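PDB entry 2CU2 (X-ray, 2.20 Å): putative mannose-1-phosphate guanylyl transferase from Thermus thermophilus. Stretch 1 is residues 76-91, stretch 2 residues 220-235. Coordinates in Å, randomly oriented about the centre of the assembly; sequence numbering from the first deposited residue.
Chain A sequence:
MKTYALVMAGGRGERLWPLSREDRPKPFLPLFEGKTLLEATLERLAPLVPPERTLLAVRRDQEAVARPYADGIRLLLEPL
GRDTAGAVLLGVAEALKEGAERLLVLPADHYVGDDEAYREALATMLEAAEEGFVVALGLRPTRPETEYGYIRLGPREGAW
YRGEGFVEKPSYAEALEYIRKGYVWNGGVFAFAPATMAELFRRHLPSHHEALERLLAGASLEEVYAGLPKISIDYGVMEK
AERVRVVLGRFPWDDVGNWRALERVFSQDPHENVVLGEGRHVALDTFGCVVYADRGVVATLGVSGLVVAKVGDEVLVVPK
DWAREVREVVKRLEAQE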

# COMPACT_ATOMS: atom_id res chain seq x y z
N LEU A 76 5.59 30.87 -19.73
CA LEU A 76 6.12 30.68 -21.08
C LEU A 76 5.66 29.28 -21.45
O LEU A 76 6.25 28.29 -21.00
CB LEU A 76 7.64 30.76 -21.12
CG LEU A 76 8.29 32.14 -21.08
CD1 LEU A 76 9.78 31.99 -21.31
CD2 LEU A 76 7.68 33.03 -22.16
N LEU A 77 4.61 29.20 -22.25
CA LEU A 77 4.05 27.92 -22.64
C LEU A 77 4.79 27.29 -23.81
O LEU A 77 4.84 27.86 -24.90
CB LEU A 77 2.57 28.10 -23.00
CG LEU A 77 1.72 28.77 -21.91
CD1 LEU A 77 0.29 28.95 -22.41
CD2 LEU A 77 1.73 27.92 -20.64
N GLU A 78 5.37 26.12 -23.57
CA GLU A 78 6.10 25.38 -24.59
C GLU A 78 5.09 24.53 -25.36
O GLU A 78 4.46 23.63 -24.80
CB GLU A 78 7.16 24.48 -23.94
CG GLU A 78 8.16 25.23 -23.09
CD GLU A 78 8.96 24.31 -22.16
OE1 GLU A 78 9.85 23.58 -22.64
OE2 GLU A 78 8.70 24.34 -20.93
N PRO A 79 4.93 24.79 -26.67
CA PRO A 79 3.99 24.04 -27.50
C PRO A 79 4.26 22.54 -27.59
O PRO A 79 3.33 21.74 -27.68
CB PRO A 79 4.10 24.74 -28.86
CG PRO A 79 5.48 25.30 -28.86
CD PRO A 79 5.61 25.84 -27.45
N LEU A 80 5.54 22.16 -27.57
CA LEU A 80 5.99 20.78 -27.59
C LEU A 80 7.17 20.59 -26.64
O LEU A 80 7.77 21.54 -26.14
CB LEU A 80 6.43 20.46 -29.02
CG LEU A 80 5.29 20.62 -30.02
CD1 LEU A 80 5.71 20.26 -31.45
CD2 LEU A 80 4.08 19.74 -29.69
N GLY A 81 7.48 19.32 -26.35
CA GLY A 81 8.67 19.04 -25.56
C GLY A 81 9.93 19.10 -26.41
O GLY A 81 10.14 18.32 -27.33
N ARG A 82 10.77 20.10 -26.11
CA ARG A 82 12.05 20.24 -26.80
C ARG A 82 13.23 20.33 -25.82
O ARG A 82 14.27 20.90 -26.10
CB ARG A 82 11.99 21.49 -27.68
CG ARG A 82 11.99 21.14 -29.16
CD ARG A 82 10.93 20.09 -29.51
NE ARG A 82 10.74 20.01 -30.96
CZ ARG A 82 9.84 19.12 -31.42
NH1 ARG A 82 9.15 18.37 -30.57
NH2 ARG A 82 9.62 19.02 -32.73
N ASP A 83 13.01 19.77 -24.61
CA ASP A 83 14.08 19.79 -23.61
C ASP A 83 14.36 21.20 -23.09
O ASP A 83 13.58 22.13 -23.27
CB ASP A 83 15.34 19.20 -24.24
CG ASP A 83 15.97 18.21 -23.27
OD1 ASP A 83 16.54 17.22 -23.74
OD2 ASP A 83 15.87 18.43 -22.06
N THR A 84 15.50 21.33 -22.38
CA THR A 84 15.86 22.62 -21.80
C THR A 84 16.42 23.58 -22.85
O THR A 84 16.34 24.79 -22.73
CB THR A 84 16.90 22.38 -20.71
OG1 THR A 84 18.10 21.89 -21.31
CG2 THR A 84 16.39 21.33 -19.72
N ALA A 85 17.07 23.06 -23.91
CA ALA A 85 17.60 23.97 -24.92
C ALA A 85 16.48 24.80 -25.56
O ALA A 85 16.66 25.96 -25.91
CB ALA A 85 18.32 23.14 -25.98
N GLY A 86 15.34 24.11 -25.72
CA GLY A 86 14.16 24.79 -26.24
C GLY A 86 13.61 25.79 -25.23
O GLY A 86 13.29 26.93 -25.55
N ALA A 87 13.51 25.40 -23.96
CA ALA A 87 13.04 26.32 -22.93
C ALA A 87 14.00 27.51 -22.81
O ALA A 87 13.57 28.65 -22.67
CB ALA A 87 12.92 25.59 -21.60
N VAL A 88 15.30 27.24 -22.87
CA VAL A 88 16.29 28.31 -22.77
C VAL A 88 16.14 29.29 -23.94
O VAL A 88 16.28 30.50 -23.78
CB VAL A 88 17.72 27.74 -22.72
CG1 VAL A 88 18.74 28.86 -22.87
CG2 VAL A 88 17.95 27.02 -21.38
N LEU A 89 15.85 28.75 -25.12
CA LEU A 89 15.65 29.58 -26.31
C LEU A 89 14.56 30.61 -26.03
O LEU A 89 14.74 31.79 -26.28
CB LEU A 89 15.24 28.70 -27.50
CG LEU A 89 14.58 29.43 -28.68
CD1 LEU A 89 15.58 30.37 -29.33
CD2 LEU A 89 14.06 28.41 -29.69
N LEU A 90 13.43 30.14 -25.52
CA LEU A 90 12.31 31.02 -25.23
C LEU A 90 12.68 32.07 -24.17
O LEU A 90 12.29 33.23 -24.23
CB LEU A 90 11.15 30.17 -24.72
CG LEU A 90 10.72 29.10 -25.73
CD1 LEU A 90 9.41 28.41 -25.34
CD2 LEU A 90 10.51 29.67 -27.14
N GLY A 91 13.42 31.60 -23.15
CA GLY A 91 13.82 32.51 -22.08
C GLY A 91 14.70 33.64 -22.61
O GLY A 91 14.61 34.79 -22.19
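Stretch 2 220-235: SLEEVYAGLPKISIDY

Stretch 2 opens with a short helix, 221-226, runs on as an extended segment through Leu228 to Ser232, and enters a second helix at Ile233. Its first helix runs roughly antiparallel to helix 83-91 of stretch 1. The axes make an angle of 145° and approach to 12.0 Å, so side chains fill the space between them. The contact buries 1058 Å² in all.

Tyr225 is the centre of the packing. Pro79 lies over one face of its ring, with Pro79 CD 4.2 Å from the ring centroid, a CH-pi contact. Leu90 CD1 is 3.8 Å from Tyr225 CE1. Tyr225 OH comes within 3.2 Å of Gly86 O and 3.3 Å of Ala87 N, but the angles are poor and neither pair is a hydrogen bond. Leu221 and Leu228 add apolar contacts: Leu90 CD2 to Leu221 CD1 and Leu89 CD2 to Leu228 CD2 are both 3.6 Å.

Arg82 serves carbonyls at and just past the end of the first helix. Arg82 NE donates to Leu228 O at 2.8 Å. Arg82 NH2 donates to Ala226 O at 2.7 Å, a weak bond with an angle of 127°. Both acceptors lie near the guanidinium plane. Arg82 NH1 turns back to Gly81 O at 3.4 Å, also weakly.

Water 1 bridges the two backbones, its oxygen 2.8 Å from Arg82 O and 3.0 Å from Pro229 O.

At the second helix, Thr84 OG1 accepts from Ile233 N at 2.7 Å with a nearly straight angle. This satisfies a first-turn amide that has no helical carbonyl before it. Ala85 N donates to Ile231 O at 3.1 Å, though that oxygen is modelled too close to a neighbour and its place is less sure. Ser232 caps the same helix: Ser232 OG accepts from Tyr235 N at 2.9 Å. Likewise, Ser220 OG caps the first helix, accepting weakly from Glu223 N at 3.4 Å.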

# COMPACT_ATOMS: atom_id res chain seq x y z
N SER A 220 6.01 32.46 -35.83
CA SER A 220 5.06 31.79 -34.93
C SER A 220 5.77 30.76 -34.04
O SER A 220 6.52 29.92 -34.49
CB SER A 220 4.00 31.09 -35.79
OG SER A 220 3.30 30.14 -34.99
N LEU A 221 5.51 30.90 -32.73
CA LEU A 221 6.11 29.99 -31.76
C LEU A 221 5.85 28.52 -32.12
O LEU A 221 6.73 27.68 -32.09
CB LEU A 221 5.52 30.30 -30.38
CG LEU A 221 6.07 29.39 -29.28
CD1 LEU A 221 7.60 29.43 -29.21
CD2 LEU A 221 5.57 29.77 -27.89
N GLU A 222 4.57 28.23 -32.42
CA GLU A 222 4.21 26.87 -32.78
C GLU A 222 5.04 26.36 -33.96
O GLU A 222 5.60 25.27 -33.95
CB GLU A 222 2.72 26.85 -33.14
CG GLU A 222 1.89 26.04 -32.14
CD GLU A 222 0.99 25.09 -32.88
OE1 GLU A 222 1.12 24.99 -34.09
OE2 GLU A 222 0.15 24.46 -32.24
N GLU A 223 5.06 27.18 -35.03
CA GLU A 223 5.82 26.79 -36.22
C GLU A 223 7.30 26.55 -35.88
O GLU A 223 7.87 25.51 -36.18
CB GLU A 223 5.70 27.91 -37.25
CG GLU A 223 6.47 27.61 -38.53
CD GLU A 223 7.87 28.16 -38.42
OE1 GLU A 223 8.02 29.33 -38.10
OE2 GLU A 223 8.82 27.40 -38.64
N VAL A 224 7.89 27.60 -35.27
CA VAL A 224 9.31 27.53 -34.92
C VAL A 224 9.64 26.29 -34.06
O VAL A 224 10.57 25.55 -34.33
CB VAL A 224 9.70 28.81 -34.17
CG1 VAL A 224 11.12 28.66 -33.61
CG2 VAL A 224 9.66 30.00 -35.11
N TYR A 225 8.85 26.11 -32.98
CA TYR A 225 9.14 25.02 -32.04
C TYR A 225 9.04 23.64 -32.72
O TYR A 225 9.80 22.72 -32.44
CB TYR A 225 8.18 25.10 -30.85
CG TYR A 225 8.93 24.99 -29.56
CD1 TYR A 225 9.81 26.00 -29.18
CD2 TYR A 225 8.72 23.91 -28.70
CE1 TYR A 225 10.46 25.94 -27.96
CE2 TYR A 225 9.37 23.84 -27.48
CZ TYR A 225 10.25 24.84 -27.11
OH TYR A 225 10.93 24.77 -25.90
N ALA A 226 8.04 23.49 -33.61
CA ALA A 226 7.82 22.18 -34.23
C ALA A 226 9.06 21.70 -35.01
O ALA A 226 9.40 20.52 -35.02
CB ALA A 226 6.61 22.27 -35.17
N GLY A 227 9.72 22.65 -35.69
CA GLY A 227 10.87 22.27 -36.53
C GLY A 227 12.21 22.26 -35.77
O GLY A 227 13.28 22.07 -36.33
N LEU A 228 12.13 22.53 -34.46
CA LEU A 228 13.31 22.56 -33.61
C LEU A 228 13.67 21.15 -33.14
O LEU A 228 12.80 20.34 -32.82
CB LEU A 228 12.92 23.45 -32.41
CG LEU A 228 14.07 24.07 -31.62
CD1 LEU A 228 14.95 25.02 -32.42
CD2 LEU A 228 13.55 24.91 -30.46
N PRO A 229 14.98 20.82 -33.15
CA PRO A 229 15.45 19.53 -32.65
C PRO A 229 15.40 19.48 -31.11
O PRO A 229 15.70 20.45 -30.41
CB PRO A 229 16.89 19.41 -33.11
CG PRO A 229 17.42 20.83 -33.21
CD PRO A 229 16.10 21.61 -33.63
N LYS A 230 15.02 18.31 -30.57
CA LYS A 230 14.97 18.15 -29.11
C LYS A 230 16.36 17.87 -28.53
O LYS A 230 16.98 16.85 -28.79
CB LYS A 230 14.02 16.98 -28.79
CG LYS A 230 13.91 16.70 -27.29
CD LYS A 230 13.13 15.42 -26.98
CE LYS A 230 13.16 15.04 -25.49
NZ LYS A 230 11.92 14.34 -25.13
N ILE A 231 16.86 18.85 -27.75
CA ILE A 231 18.18 18.69 -27.14
C ILE A 231 18.29 19.49 -25.84
O ILE A 231 17.70 20.55 -25.67
CB ILE A 231 19.24 19.15 -28.15
CG1 ILE A 231 20.64 18.79 -27.64
CG2 ILE A 231 19.17 20.67 -28.31
CD1 ILE A 231 21.72 19.05 -28.69
N SER A 232 19.05 18.93 -24.87
CA SER A 232 19.27 19.65 -23.63
C SER A 232 20.26 20.79 -23.84
O SER A 232 21.03 20.82 -24.79
CB SER A 232 19.82 18.67 -22.59
OG SER A 232 21.24 18.58 -22.71
N ILE A 233 20.19 21.79 -22.95
CA ILE A 233 21.13 22.90 -23.08
C ILE A 233 22.54 22.46 -22.68
O ILE A 233 23.54 23.02 -23.11
CB ILE A 233 20.65 24.03 -22.18
CG1 ILE A 233 21.49 25.28 -22.42
CG2 ILE A 233 20.80 23.62 -20.70
CD1 ILE A 233 21.36 25.81 -23.84
N ASP A 234 22.59 21.44 -21.80
CA ASP A 234 23.89 20.93 -21.36
C ASP A 234 24.68 20.32 -22.52
O ASP A 234 25.87 20.54 -22.69
CB ASP A 234 23.64 19.87 -20.29
CG ASP A 234 22.97 20.51 -19.08
OD1 ASP A 234 21.76 20.75 -19.15
OD2 ASP A 234 23.65 20.75 -18.09
N TYR A 235 23.98 19.48 -23.31
CA TYR A 235 24.64 18.80 -24.41
C TYR A 235 24.77 19.70 -25.64
O TYR A 235 25.75 19.67 -26.37
CB TYR A 235 23.82 17.56 -24.76
CG TYR A 235 24.43 16.85 -25.92
CD1 TYR A 235 25.69 16.27 -25.80
CD2 TYR A 235 23.71 16.68 -27.10
CE1 TYR A 235 26.22 15.52 -26.83
CE2 TYR A 235 24.24 15.93 -28.15
CZ TYR A 235 25.50 15.36 -28.02
OH TYR A 235 26.03 14.60 -29.04
O HOH W 1 15.93 22.14 -28.00